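Local structure of ParB domain protein nuclease (Sulfolobus solfataricus, 5K5D) at residues Lys194-Leu198 with Leu218-Phe222; Arg223-Val228 with Arg255-Asp261; Glu158-Leu162 with Arg199-Pro203. The protein probably serves as the ParB-type component of an archaeal DNA segregation system, with a ParB-like N-terminal domain, and may act as a nuclease. The protein carries 4 engineered substitutions. All coordinates share one frame; numbering follows the deposited sequence.

Along the chain from the N terminus, the first segment met is 158-162, in the hairpin of strands 159-161 and 167-169. Contact 3 returns to it from 199-203, closing a loop that includes helix 170-180. Before that loop is closed, 194-198 on the same helix, 189-201, opens contact 1; contacts 1 and 3 therefore cross. Contact 1 closes when 218-222 begins helix 218-230, and contact 2 follows in series, its loop running from 223-228 to 255-261. Helix 189-201 thus joins the hairpin to helix 218-230, which in turn packs against helix 252-259. Tyr-225 lies between contacts, packing on Ile-197, Leu-198 and Asn-201.

Contact 1. Residues Lys194-Leu198 with Leu218-Phe222; sequences KMAIL and LDQAF
Lys-194 and Phe-222 are brought together by their first torsions: the lysine CG stands anti to its carbonyl carbon (chi1 -77°) and its chain then runs out straight, while the phenylalanine CG lies opposite its own backbone N (chi1 -173°), which swings the ring toward helix 189-201. The result is a helix-helix interface in the helical region that follows the hairpin of strands 159-161 and 167-169, where segments 194-198 and 218-222 cross at 50°, their local axes 10.1 Å apart. Lys-194 CG sits over the centre of one face of the Phe-222 ring, 3.6 Å from the centroid, in a CH-pi contact. The two side chains cross at about a right angle, the lysine passing over the face with CE near CD2. Ile-197 CB and Leu-198 CG approach the ring edge formed by CD1 and CE1, so the aromatic group is bounded on a face and along one edge. Deeper in the interface Leu-198 CD1 meets Leu-218 CD1 at 3.6 Å and also touches Ala-221 CB, and Met-195, a selenomethionine, packs its CB near Leu-218 CD2 before turning toward Leu-113 and Phe-116 of helix 109-128. Beyond the ring the lysine ends in a salt bridge: Lys-194 NZ donates to Asp-219 OD1 at 3.2 Å, using the anti lone pair of that oxygen. Asp-191 lies close to the same OD1, and the ammonium would be expected to ease the repulsion between the two carboxylates. A water links the two sides as well, accepting a weak bond from Lys-194 NZ and donating to Asp-219 O at 2.9 Å.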
ATOM      1  N   LYS B 194      -5.280  12.235  -5.458  1.00 51.89           N
ATOM      2  CA  LYS B 194      -4.336  12.005  -6.543  1.00 47.65           C
ATOM      3  C   LYS B 194      -4.112  10.515  -6.725  1.00 41.51           C
ATOM      4  O   LYS B 194      -4.148  10.004  -7.842  1.00 38.39           O
ATOM      5  CB  LYS B 194      -2.996  12.682  -6.248  1.00 46.58           C
ATOM      6  CG  LYS B 194      -2.979  14.177  -6.475  1.00 47.03           C
ATOM      7  CD  LYS B 194      -1.674  14.775  -5.980  1.00 52.17           C
ATOM      8  CE  LYS B 194      -1.620  16.278  -6.214  1.00 50.20           C
ATOM      9  NZ  LYS B 194      -0.463  16.902  -5.513  1.00 43.20           N
HETATM   10  N   MSE B 195      -3.871   9.823  -5.617  1.00 42.36           N
HETATM   11  CA  MSE B 195      -3.602   8.395  -5.670  1.00 38.90           C
HETATM   12  C   MSE B 195      -4.818   7.640  -6.181  1.00 39.13           C
HETATM   13  O   MSE B 195      -4.690   6.726  -6.996  1.00 39.10           O
HETATM   14  CB  MSE B 195      -3.179   7.865  -4.300  1.00 43.46           C
HETATM   15  CG  MSE B 195      -2.451   6.530  -4.378  1.00 58.65           C
HETATM   16 SE   MSE B 195      -3.466   5.015  -3.683  1.00 99.02          SE
HETATM   17  CE  MSE B 195      -3.144   5.302  -1.788  1.00 38.12           C
ATOM     18  N   ALA B 196      -5.998   8.036  -5.710  1.00 30.02           N
ATOM     19  CA  ALA B 196      -7.239   7.374  -6.097  1.00 31.49           C
ATOM     20  C   ALA B 196      -7.507   7.509  -7.593  1.00 40.29           C
ATOM     21  O   ALA B 196      -7.872   6.536  -8.257  1.00 44.00           O
ATOM     22  CB  ALA B 196      -8.409   7.917  -5.291  1.00 31.58           C
ATOM     23  N   ILE B 197      -7.318   8.716  -8.120  1.00 41.47           N
ATOM     24  CA  ILE B 197      -7.510   8.964  -9.547  1.00 38.96           C
ATOM     25  C   ILE B 197      -6.519   8.172 -10.396  1.00 37.00           C
ATOM     26  O   ILE B 197      -6.883   7.600 -11.422  1.00 41.59           O
ATOM     27  CB  ILE B 197      -7.390  10.458  -9.880  1.00 36.44           C
ATOM     28  CG1 ILE B 197      -8.520  11.232  -9.202  1.00 36.26           C
ATOM     29  CG2 ILE B 197      -7.423  10.672 -11.387  1.00 31.50           C
ATOM     30  CD1 ILE B 197      -8.521  12.709  -9.506  1.00 43.65           C
ATOM     31  N   LEU B 198      -5.262   8.136  -9.968  1.00 32.12           N
ATOM     32  CA  LEU B 198      -4.256   7.381 -10.693  1.00 33.48           C
ATOM     33  C   LEU B 198      -4.553   5.891 -10.600  1.00 33.73           C
ATOM     34  O   LEU B 198      -4.426   5.164 -11.580  1.00 32.80           O
ATOM     35  CB  LEU B 198      -2.852   7.667 -10.148  1.00 33.62           C
ATOM     36  CG  LEU B 198      -2.336   9.106 -10.212  1.00 30.86           C
ATOM     37  CD1 LEU B 198      -0.899   9.173  -9.728  1.00 28.08           C
ATOM     38  CD2 LEU B 198      -2.457   9.670 -11.617  1.00 33.92           C
ATOM     39  N   LEU B 218       4.718  10.477  -6.030  1.00 40.21           N
ATOM     40  CA  LEU B 218       3.313  10.563  -6.402  1.00 41.52           C
ATOM     41  C   LEU B 218       2.995  11.878  -7.101  1.00 42.51           C
ATOM     42  O   LEU B 218       2.523  11.899  -8.242  1.00 40.28           O
ATOM     43  CB  LEU B 218       2.431  10.427  -5.161  1.00 37.80           C
ATOM     44  CG  LEU B 218       0.949  10.767  -5.341  1.00 39.73           C
ATOM     45  CD1 LEU B 218       0.303   9.847  -6.368  1.00 44.66           C
ATOM     46  CD2 LEU B 218       0.206  10.695  -4.016  1.00 36.63           C
ATOM     47  N   ASP B 219       3.252  12.976  -6.403  1.00 44.41           N
ATOM     48  CA  ASP B 219       2.880  14.296  -6.889  1.00 51.66           C
ATOM     49  C   ASP B 219       3.493  14.551  -8.258  1.00 48.65           C
ATOM     50  O   ASP B 219       2.927  15.264  -9.089  1.00 48.66           O
ATOM     51  CB  ASP B 219       3.316  15.348  -5.875  1.00 62.09           C
ATOM     52  CG  ASP B 219       2.971  14.946  -4.451  1.00 72.91           C
ATOM     53  OD1 ASP B 219       1.850  15.262  -3.997  1.00 76.39           O
ATOM     54  OD2 ASP B 219       3.813  14.293  -3.793  1.00 76.46           O
ATOM     55  N   GLN B 220       4.645  13.936  -8.491  1.00 47.80           N
ATOM     56  CA  GLN B 220       5.323  14.014  -9.775  1.00 52.65           C
ATOM     57  C   GLN B 220       4.610  13.152 -10.812  1.00 57.40           C
ATOM     58  O   GLN B 220       4.480  13.540 -11.971  1.00 63.65           O
ATOM     59  CB  GLN B 220       6.775  13.556  -9.624  1.00 56.64           C
ATOM     60  CG  GLN B 220       7.682  14.005 -10.744  1.00 60.35           C
ATOM     61  CD  GLN B 220       7.774  15.514 -10.836  1.00 62.39           C
ATOM     62  OE1 GLN B 220       8.232  16.176  -9.906  1.00 60.89           O
ATOM     63  NE2 GLN B 220       7.329  16.067 -11.959  1.00 65.83           N
ATOM     64  N   ALA B 221       4.150  11.978 -10.387  1.00 53.04           N
ATOM     65  CA  ALA B 221       3.425  11.075 -11.274  1.00 47.11           C
ATOM     66  C   ALA B 221       2.098  11.691 -11.691  1.00 45.73           C
ATOM     67  O   ALA B 221       1.655  11.527 -12.827  1.00 47.33           O
ATOM     68  CB  ALA B 221       3.190   9.742 -10.592  1.00 45.58           C
ATOM     69  N   PHE B 222       1.468  12.400 -10.761  1.00 40.94           N
ATOM     70  CA  PHE B 222       0.171  13.007 -11.014  1.00 44.17           C
ATOM     71  C   PHE B 222       0.278  14.206 -11.960  1.00 41.49           C
ATOM     72  O   PHE B 222      -0.630  14.471 -12.750  1.00 34.01           O
ATOM     73  CB  PHE B 222      -0.492  13.420  -9.699  1.00 47.66           C
ATOM     74  CG  PHE B 222      -1.898  13.908  -9.864  1.00 42.23           C
ATOM     75  CD1 PHE B 222      -2.951  13.013  -9.914  1.00 37.80           C
ATOM     76  CD2 PHE B 222      -2.165  15.259  -9.980  1.00 38.44           C
ATOM     77  CE1 PHE B 222      -4.243  13.455 -10.074  1.00 45.69           C
ATOM     78  CE2 PHE B 222      -3.452  15.708 -10.138  1.00 40.50           C
ATOM     79  CZ  PHE B 222      -4.495  14.806 -10.184  1.00 48.85           C
TER
HETATM   80  O   HOH W   1       0.588  16.909  -8.662  1.00 46.58           O

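Contact 2. Residues Arg223-Val228 with Arg255-Asp261; sequences RIYTRV and RKIILND
Arg-227 reaches across to Ile-258 and Leu-259 in the last turn of helix 252-259 and to Asp-261 just beyond it, joining two helices of the Ssol_1539-like second domain whose local axes, in 223-228 and 255-259, cross at 37°. Its CB and CG both lie against Leu-259 CD2, and CG also approaches Ile-258 CG2. A bend at the second torsion (chi2 67°) then carries the chain over the last turn of the helix, with Arg-227 CD 3.5 Å from Ile-258 O. There NE donates to Ile-258 O at 2.7 Å, a bond that lies in the carbonyl plane but is tilted from that of the guanidinium. Leu-259 O stands 3.6 Å from CZ, over the centre of the guanidinium face. At the tip NH1 and NH2 grip a single oxygen, Asp-261 OD1, end-on, at 2.9 and 2.8 Å; both arrive from the same side of the carboxylate, whose plane is turned 58° from the guanidinium. Replacing Arg-227 with an alanine would probably leave Ile-258 O without this donor and Asp-261 to be held by Arg-264 NE, its other salt-bridge partner. Alongside, Val-228 CG2 packs on Ile-258 CG2, and Ile-224 touches both Ile-258 and Leu-259, through CG2 and CG1. Leu-237 of helix 234-238 backs Ile-224 and Val-228. One turn earlier on helix 218-230, the Arg-223 guanidinium has Leu-259 CD1 over one face, 3.5 Å from NH2.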
ATOM      1  N   ARG B 223       1.388  14.931 -11.872  1.00 42.34           N
ATOM      2  CA  ARG B 223       1.647  16.021 -12.806  1.00 48.61           C
ATOM      3  C   ARG B 223       1.729  15.467 -14.220  1.00 47.45           C
ATOM      4  O   ARG B 223       1.206  16.062 -15.165  1.00 42.81           O
ATOM      5  CB  ARG B 223       2.948  16.746 -12.455  1.00 49.94           C
ATOM      6  CG  ARG B 223       2.847  17.689 -11.264  1.00 53.21           C
ATOM      7  CD  ARG B 223       4.175  18.387 -11.015  1.00 61.41           C
ATOM      8  NE  ARG B 223       4.603  19.171 -12.171  1.00 68.80           N
ATOM      9  CZ  ARG B 223       5.852  19.572 -12.386  1.00 71.03           C
ATOM     10  NH1 ARG B 223       6.810  19.257 -11.524  1.00 73.75           N
ATOM     11  NH2 ARG B 223       6.146  20.282 -13.467  1.00 67.61           N
ATOM     12  N   ILE B 224       2.387  14.319 -14.354  1.00 45.65           N
ATOM     13  CA  ILE B 224       2.496  13.636 -15.638  1.00 41.96           C
ATOM     14  C   ILE B 224       1.118  13.253 -16.162  1.00 47.21           C
ATOM     15  O   ILE B 224       0.834  13.406 -17.352  1.00 42.76           O
ATOM     16  CB  ILE B 224       3.354  12.366 -15.527  1.00 36.60           C
ATOM     17  CG1 ILE B 224       4.825  12.736 -15.329  1.00 37.05           C
ATOM     18  CG2 ILE B 224       3.183  11.499 -16.763  1.00 35.30           C
ATOM     19  CD1 ILE B 224       5.743  11.543 -15.179  1.00 38.59           C
ATOM     20  N   TYR B 225       0.269  12.756 -15.265  1.00 46.38           N
ATOM     21  CA  TYR B 225      -1.088  12.356 -15.628  1.00 44.44           C
ATOM     22  C   TYR B 225      -1.868  13.513 -16.244  1.00 48.97           C
ATOM     23  O   TYR B 225      -2.265  13.459 -17.409  1.00 51.03           O
ATOM     24  CB  TYR B 225      -1.837  11.811 -14.407  1.00 38.38           C
ATOM     25  CG  TYR B 225      -3.305  11.572 -14.657  1.00 38.13           C
ATOM     26  CD1 TYR B 225      -3.732  10.487 -15.416  1.00 37.02           C
ATOM     27  CD2 TYR B 225      -4.269  12.431 -14.140  1.00 38.13           C
ATOM     28  CE1 TYR B 225      -5.082  10.264 -15.652  1.00 36.79           C
ATOM     29  CE2 TYR B 225      -5.622  12.214 -14.374  1.00 41.20           C
ATOM     30  CZ  TYR B 225      -6.019  11.130 -15.130  1.00 44.22           C
ATOM     31  OH  TYR B 225      -7.355  10.905 -15.364  1.00 55.64           O
ATOM     32  N   THR B 226      -2.093  14.553 -15.448  1.00 49.04           N
ATOM     33  CA  THR B 226      -2.865  15.705 -15.891  1.00 54.57           C
ATOM     34  C   THR B 226      -2.263  16.328 -17.150  1.00 56.96           C
ATOM     35  O   THR B 226      -2.984  16.786 -18.037  1.00 58.62           O
ATOM     36  CB  THR B 226      -2.971  16.758 -14.780  1.00 58.65           C
ATOM     37  OG1 THR B 226      -1.661  17.066 -14.289  1.00 68.60           O
ATOM     38  CG2 THR B 226      -3.815  16.223 -13.632  1.00 54.84           C
ATOM     39  N   ARG B 227      -0.937  16.332 -17.224  1.00 54.56           N
ATOM     40  CA  ARG B 227      -0.233  16.849 -18.390  1.00 51.60           C
ATOM     41  C   ARG B 227      -0.578  16.049 -19.644  1.00 55.44           C
ATOM     42  O   ARG B 227      -1.162  16.576 -20.590  1.00 54.36           O
ATOM     43  CB  ARG B 227       1.276  16.820 -18.140  1.00 49.06           C
ATOM     44  CG  ARG B 227       2.133  16.935 -19.388  1.00 53.14           C
ATOM     45  CD  ARG B 227       2.003  18.297 -20.036  1.00 58.41           C
ATOM     46  NE  ARG B 227       2.959  18.467 -21.125  1.00 60.80           N
ATOM     47  CZ  ARG B 227       3.105  19.589 -21.821  1.00 64.80           C
ATOM     48  NH1 ARG B 227       2.352  20.644 -21.543  1.00 67.48           N
ATOM     49  NH2 ARG B 227       4.002  19.655 -22.795  1.00 65.38           N
ATOM     50  N   VAL B 228      -0.228  14.768 -19.633  1.00 58.98           N
ATOM     51  CA  VAL B 228      -0.417  13.901 -20.791  1.00 52.96           C
ATOM     52  C   VAL B 228      -1.884  13.750 -21.201  1.00 54.53           C
ATOM     53  O   VAL B 228      -2.179  13.403 -22.345  1.00 58.77           O
ATOM     54  CB  VAL B 228       0.219  12.516 -20.553  1.00 49.04           C
ATOM     55  CG1 VAL B 228      -0.064  11.598 -21.707  1.00 55.25           C
ATOM     56  CG2 VAL B 228       1.721  12.655 -20.365  1.00 49.95           C
ATOM     57  N   ARG B 255      11.062  13.328 -17.478  1.00 40.79           N
ATOM     58  CA  ARG B 255       9.885  14.096 -17.093  1.00 43.22           C
ATOM     59  C   ARG B 255       9.868  15.466 -17.759  1.00 45.13           C
ATOM     60  O   ARG B 255       8.833  15.901 -18.255  1.00 50.46           O
ATOM     61  CB  ARG B 255       9.787  14.224 -15.572  1.00 43.10           C
ATOM     62  CG  ARG B 255       9.753  12.879 -14.858  1.00 47.46           C
ATOM     63  CD  ARG B 255       9.486  13.031 -13.372  1.00 47.88           C
ATOM     64  NE  ARG B 255       9.821  11.810 -12.646  1.00 50.04           N
ATOM     65  CZ  ARG B 255      10.901  11.667 -11.885  1.00 47.26           C
ATOM     66  NH1 ARG B 255      11.746  12.676 -11.738  1.00 47.54           N
ATOM     67  NH2 ARG B 255      11.134  10.515 -11.265  1.00 52.61           N
ATOM     68  N   LYS B 256      11.014  16.140 -17.773  1.00 44.04           N
ATOM     69  CA  LYS B 256      11.141  17.405 -18.488  1.00 40.69           C
ATOM     70  C   LYS B 256      10.550  17.292 -19.892  1.00 40.14           C
ATOM     71  O   LYS B 256       9.757  18.134 -20.315  1.00 35.18           O
ATOM     72  CB  LYS B 256      12.607  17.834 -18.573  1.00 49.27           C
ATOM     73  CG  LYS B 256      13.169  18.460 -17.304  1.00 51.75           C
ATOM     74  CD  LYS B 256      14.609  18.910 -17.516  1.00 58.43           C
ATOM     75  CE  LYS B 256      15.082  19.839 -16.412  1.00 67.25           C
ATOM     76  NZ  LYS B 256      14.360  21.142 -16.432  1.00 69.98           N
ATOM     77  N   ILE B 257      10.928  16.240 -20.611  1.00 37.27           N
ATOM     78  CA  ILE B 257      10.413  16.027 -21.960  1.00 42.56           C
ATOM     79  C   ILE B 257       8.886  15.955 -21.978  1.00 46.51           C
ATOM     80  O   ILE B 257       8.246  16.453 -22.904  1.00 46.84           O
ATOM     81  CB  ILE B 257      11.002  14.756 -22.606  1.00 47.93           C
ATOM     82  CG1 ILE B 257      12.519  14.891 -22.746  1.00 50.28           C
ATOM     83  CG2 ILE B 257      10.368  14.504 -23.965  1.00 37.21           C
ATOM     84  CD1 ILE B 257      13.210  13.596 -23.086  1.00 49.11           C
ATOM     85  N   ILE B 258       8.310  15.353 -20.940  1.00 47.45           N
ATOM     86  CA  ILE B 258       6.859  15.241 -20.817  1.00 50.14           C
ATOM     87  C   ILE B 258       6.216  16.530 -20.308  1.00 47.81           C
ATOM     88  O   ILE B 258       5.104  16.873 -20.709  1.00 47.83           O
ATOM     89  CB  ILE B 258       6.447  14.110 -19.847  1.00 46.37           C
ATOM     90  CG1 ILE B 258       7.053  12.773 -20.265  1.00 45.82           C
ATOM     91  CG2 ILE B 258       4.933  14.000 -19.775  1.00 34.12           C
ATOM     92  CD1 ILE B 258       6.585  11.620 -19.410  1.00 42.93           C
ATOM     93  N   LEU B 259       6.915  17.233 -19.423  1.00 48.19           N
ATOM     94  CA  LEU B 259       6.324  18.355 -18.692  1.00 50.81           C
ATOM     95  C   LEU B 259       6.667  19.728 -19.268  1.00 54.05           C
ATOM     96  O   LEU B 259       5.772  20.518 -19.563  1.00 55.31           O
ATOM     97  CB  LEU B 259       6.698  18.285 -17.206  1.00 44.63           C
ATOM     98  CG  LEU B 259       6.216  17.028 -16.479  1.00 38.57           C
ATOM     99  CD1 LEU B 259       6.444  17.131 -14.978  1.00 37.20           C
ATOM    100  CD2 LEU B 259       4.749  16.778 -16.788  1.00 32.42           C
ATOM    101  N   ASN B 260       7.958  20.013 -19.419  1.00 60.03           N
ATOM    102  CA  ASN B 260       8.393  21.284 -19.990  1.00 57.63           C
ATOM    103  C   ASN B 260       7.971  21.419 -21.451  1.00 57.60           C
ATOM    104  O   ASN B 260       8.323  20.593 -22.290  1.00 62.58           O
ATOM    105  CB  ASN B 260       9.909  21.452 -19.858  1.00 57.12           C
ATOM    106  CG  ASN B 260      10.374  22.875 -20.153  1.00 62.61           C
ATOM    107  OD1 ASN B 260       9.762  23.597 -20.945  1.00 63.44           O
ATOM    108  ND2 ASN B 260      11.463  23.281 -19.511  1.00 62.52           N
ATOM    109  N   ASP B 261       7.219  22.474 -21.740  1.00 61.50           N
ATOM    110  CA  ASP B 261       6.659  22.694 -23.068  1.00 65.46           C
ATOM    111  C   ASP B 261       7.689  22.930 -24.165  1.00 56.88           C
ATOM    112  O   ASP B 261       7.395  22.734 -25.341  1.00 56.48           O
ATOM    113  CB  ASP B 261       5.680  23.864 -23.037  1.00 75.30           C
ATOM    114  CG  ASP B 261       4.284  23.436 -22.673  1.00 84.87           C
ATOM    115  OD1 ASP B 261       3.807  22.435 -23.251  1.00 86.43           O
ATOM    116  OD2 ASP B 261       3.666  24.092 -21.809  1.00 89.19           O
TER
HETATM  117  O   HOH W   2       6.539  18.929 -23.701  1.00 67.63           O

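Contact 3. Residues Glu158-Leu162 with Arg199-Pro203; sequences EFVTL and RINTP
Val-160 meets Ile-200 at the heart of this contact, CG1 against CG1 at 3.7 Å, with the two side chains crossing at about a right angle. The other valine methyl, Val-160 CG2, approaches Arg-199 NH1 obliquely and, at 4.2 Å, Pro-203 CG. Ile-200 CG2 also packs against the Glu-158 backbone, 3.7 Å from its carbonyl carbon C, and the Glu-158 CG methylene rests against Asn-201 OD1. Leu-162 CD2 lies over one face of the Arg-199 guanidinium, offset toward the rim and 3.6 Å from NH2. The arginine is positioned from behind: a salt bridge from NH2 to Asp-121 of helix 109-128 helps to hold the guanidinium in place. Asn-201 is likewise steadied within its own helix, its ND2 bonding to Ile-197 O. On the strand side, Val-160 is held by backbone hydrogen bonds to Ile-168, which pair strands 159-161 and 167-169 as a beta-hairpin, and Ala-170 and Tyr-173 of helix 170-180 touch Ile-200. No hydrogen bond joins the two segments, so the hairpin is seated on the end of helix 189-201 by van der Waals packing, largely of aliphatic groups, while Arg-199 NH2 and Asn-201 ND2 bond to Asp-121 and Ile-197 O.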
ATOM      1  N   GLU B 158     -15.409   6.760 -13.721  1.00 63.99           N
ATOM      2  CA  GLU B 158     -14.281   5.899 -14.050  1.00 63.66           C
ATOM      3  C   GLU B 158     -14.188   4.733 -13.079  1.00 61.09           C
ATOM      4  O   GLU B 158     -14.451   4.880 -11.888  1.00 64.01           O
ATOM      5  CB  GLU B 158     -12.971   6.686 -14.058  1.00 66.43           C
ATOM      6  CG  GLU B 158     -12.954   7.852 -15.025  1.00 75.73           C
ATOM      7  CD  GLU B 158     -13.480   9.129 -14.404  1.00 86.06           C
ATOM      8  OE1 GLU B 158     -14.007   9.983 -15.147  1.00 92.46           O
ATOM      9  OE2 GLU B 158     -13.360   9.278 -13.169  1.00 86.53           O
ATOM     10  N   PHE B 159     -13.807   3.574 -13.602  1.00 52.90           N
ATOM     11  CA  PHE B 159     -13.754   2.360 -12.807  1.00 44.57           C
ATOM     12  C   PHE B 159     -12.506   1.556 -13.136  1.00 38.41           C
ATOM     13  O   PHE B 159     -11.912   1.718 -14.199  1.00 38.40           O
ATOM     14  CB  PHE B 159     -15.004   1.506 -13.061  1.00 43.18           C
ATOM     15  CG  PHE B 159     -16.281   2.140 -12.585  1.00 42.30           C
ATOM     16  CD1 PHE B 159     -16.927   3.095 -13.351  1.00 42.85           C
ATOM     17  CD2 PHE B 159     -16.838   1.774 -11.372  1.00 45.26           C
ATOM     18  CE1 PHE B 159     -18.106   3.680 -12.915  1.00 43.98           C
ATOM     19  CE2 PHE B 159     -18.016   2.355 -10.930  1.00 49.70           C
ATOM     20  CZ  PHE B 159     -18.650   3.309 -11.704  1.00 46.61           C
ATOM     21  N   VAL B 160     -12.110   0.691 -12.213  1.00 37.52           N
ATOM     22  CA  VAL B 160     -11.027  -0.247 -12.461  1.00 37.33           C
ATOM     23  C   VAL B 160     -11.482  -1.641 -12.046  1.00 37.83           C
ATOM     24  O   VAL B 160     -12.359  -1.791 -11.191  1.00 34.32           O
ATOM     25  CB  VAL B 160      -9.743   0.147 -11.705  1.00 39.60           C
ATOM     26  CG1 VAL B 160      -9.941   0.004 -10.205  1.00 32.61           C
ATOM     27  CG2 VAL B 160      -8.558  -0.695 -12.184  1.00 41.45           C
ATOM     28  N   THR B 161     -10.902  -2.656 -12.672  1.00 44.74           N
ATOM     29  CA  THR B 161     -11.281  -4.036 -12.395  1.00 47.01           C
ATOM     30  C   THR B 161     -10.109  -4.823 -11.836  1.00 48.56           C
ATOM     31  O   THR B 161      -9.142  -5.104 -12.541  1.00 50.53           O
ATOM     32  CB  THR B 161     -11.810  -4.741 -13.657  1.00 36.63           C
ATOM     33  OG1 THR B 161     -12.962  -4.043 -14.144  1.00 38.61           O
ATOM     34  CG2 THR B 161     -12.190  -6.188 -13.345  1.00 25.87           C
ATOM     35  N   LEU B 162     -10.204  -5.180 -10.561  1.00 53.95           N
ATOM     36  CA  LEU B 162      -9.135  -5.908  -9.890  1.00 51.66           C
ATOM     37  C   LEU B 162      -9.071  -7.343 -10.395  1.00 48.22           C
ATOM     38  O   LEU B 162      -9.922  -7.776 -11.170  1.00 46.68           O
ATOM     39  CB  LEU B 162      -9.339  -5.877  -8.375  1.00 50.84           C
ATOM     40  CG  LEU B 162      -9.683  -4.503  -7.792  1.00 47.33           C
ATOM     41  CD1 LEU B 162      -9.939  -4.596  -6.294  1.00 46.72           C
ATOM     42  CD2 LEU B 162      -8.587  -3.485  -8.096  1.00 43.26           C
ATOM     43  N   ARG B 199      -4.957   5.442  -9.418  1.00 36.03           N
ATOM     44  CA  ARG B 199      -5.171   4.021  -9.185  1.00 39.01           C
ATOM     45  C   ARG B 199      -6.254   3.466 -10.102  1.00 40.56           C
ATOM     46  O   ARG B 199      -6.169   2.321 -10.555  1.00 40.99           O
ATOM     47  CB  ARG B 199      -5.531   3.768  -7.722  1.00 36.99           C
ATOM     48  CG  ARG B 199      -5.202   2.366  -7.244  1.00 37.51           C
ATOM     49  CD  ARG B 199      -6.338   1.412  -7.520  1.00 37.78           C
ATOM     50  NE  ARG B 199      -5.925   0.024  -7.353  1.00 40.11           N
ATOM     51  CZ  ARG B 199      -5.625  -0.789  -8.359  1.00 36.28           C
ATOM     52  NH1 ARG B 199      -5.701  -0.351  -9.610  1.00 33.39           N
ATOM     53  NH2 ARG B 199      -5.257  -2.040  -8.114  1.00 31.70           N
ATOM     54  N   ILE B 200      -7.259   4.289 -10.381  1.00 34.83           N
ATOM     55  CA  ILE B 200      -8.406   3.860 -11.177  1.00 36.25           C
ATOM     56  C   ILE B 200      -8.248   4.170 -12.664  1.00 38.39           C
ATOM     57  O   ILE B 200      -8.539   3.329 -13.519  1.00 33.01           O
ATOM     58  CB  ILE B 200      -9.715   4.481 -10.648  1.00 33.00           C
ATOM     59  CG1 ILE B 200     -10.320   3.582  -9.567  1.00 34.36           C
ATOM     60  CG2 ILE B 200     -10.708   4.699 -11.781  1.00 29.76           C
ATOM     61  CD1 ILE B 200      -9.389   3.320  -8.393  1.00 34.75           C
ATOM     62  N   ASN B 201      -7.777   5.374 -12.969  1.00 36.95           N
ATOM     63  CA  ASN B 201      -7.647   5.795 -14.358  1.00 47.01           C
ATOM     64  C   ASN B 201      -6.376   5.285 -15.027  1.00 47.83           C
ATOM     65  O   ASN B 201      -6.387   4.931 -16.207  1.00 48.54           O
ATOM     66  CB  ASN B 201      -7.735   7.320 -14.473  1.00 52.94           C
ATOM     67  CG  ASN B 201      -9.123   7.848 -14.165  1.00 55.61           C
ATOM     68  OD1 ASN B 201      -9.962   7.968 -15.052  1.00 64.00           O
ATOM     69  ND2 ASN B 201      -9.371   8.163 -12.899  1.00 57.25           N
ATOM     70  N   THR B 202      -5.289   5.224 -14.266  1.00 47.12           N
ATOM     71  CA  THR B 202      -3.982   4.917 -14.839  1.00 47.01           C
ATOM     72  C   THR B 202      -3.111   4.043 -13.922  1.00 43.24           C
ATOM     73  O   THR B 202      -2.081   4.488 -13.414  1.00 37.90           O
ATOM     74  CB  THR B 202      -3.243   6.221 -15.202  1.00 52.15           C
ATOM     75  OG1 THR B 202      -2.009   5.915 -15.859  1.00 66.62           O
ATOM     76  CG2 THR B 202      -2.975   7.054 -13.952  1.00 41.77           C
ATOM     77  N   PRO B 203      -3.524   2.783 -13.719  1.00 42.02           N
ATOM     78  CA  PRO B 203      -2.833   1.822 -12.849  1.00 42.48           C
ATOM     79  C   PRO B 203      -1.363   1.631 -13.226  1.00 46.65           C
ATOM     80  O   PRO B 203      -0.502   1.557 -12.345  1.00 46.14           O
ATOM     81  CB  PRO B 203      -3.601   0.518 -13.095  1.00 40.76           C
ATOM     82  CG  PRO B 203      -4.936   0.944 -13.576  1.00 37.70           C
ATOM     83  CD  PRO B 203      -4.713   2.196 -14.358  1.00 37.21           C
TER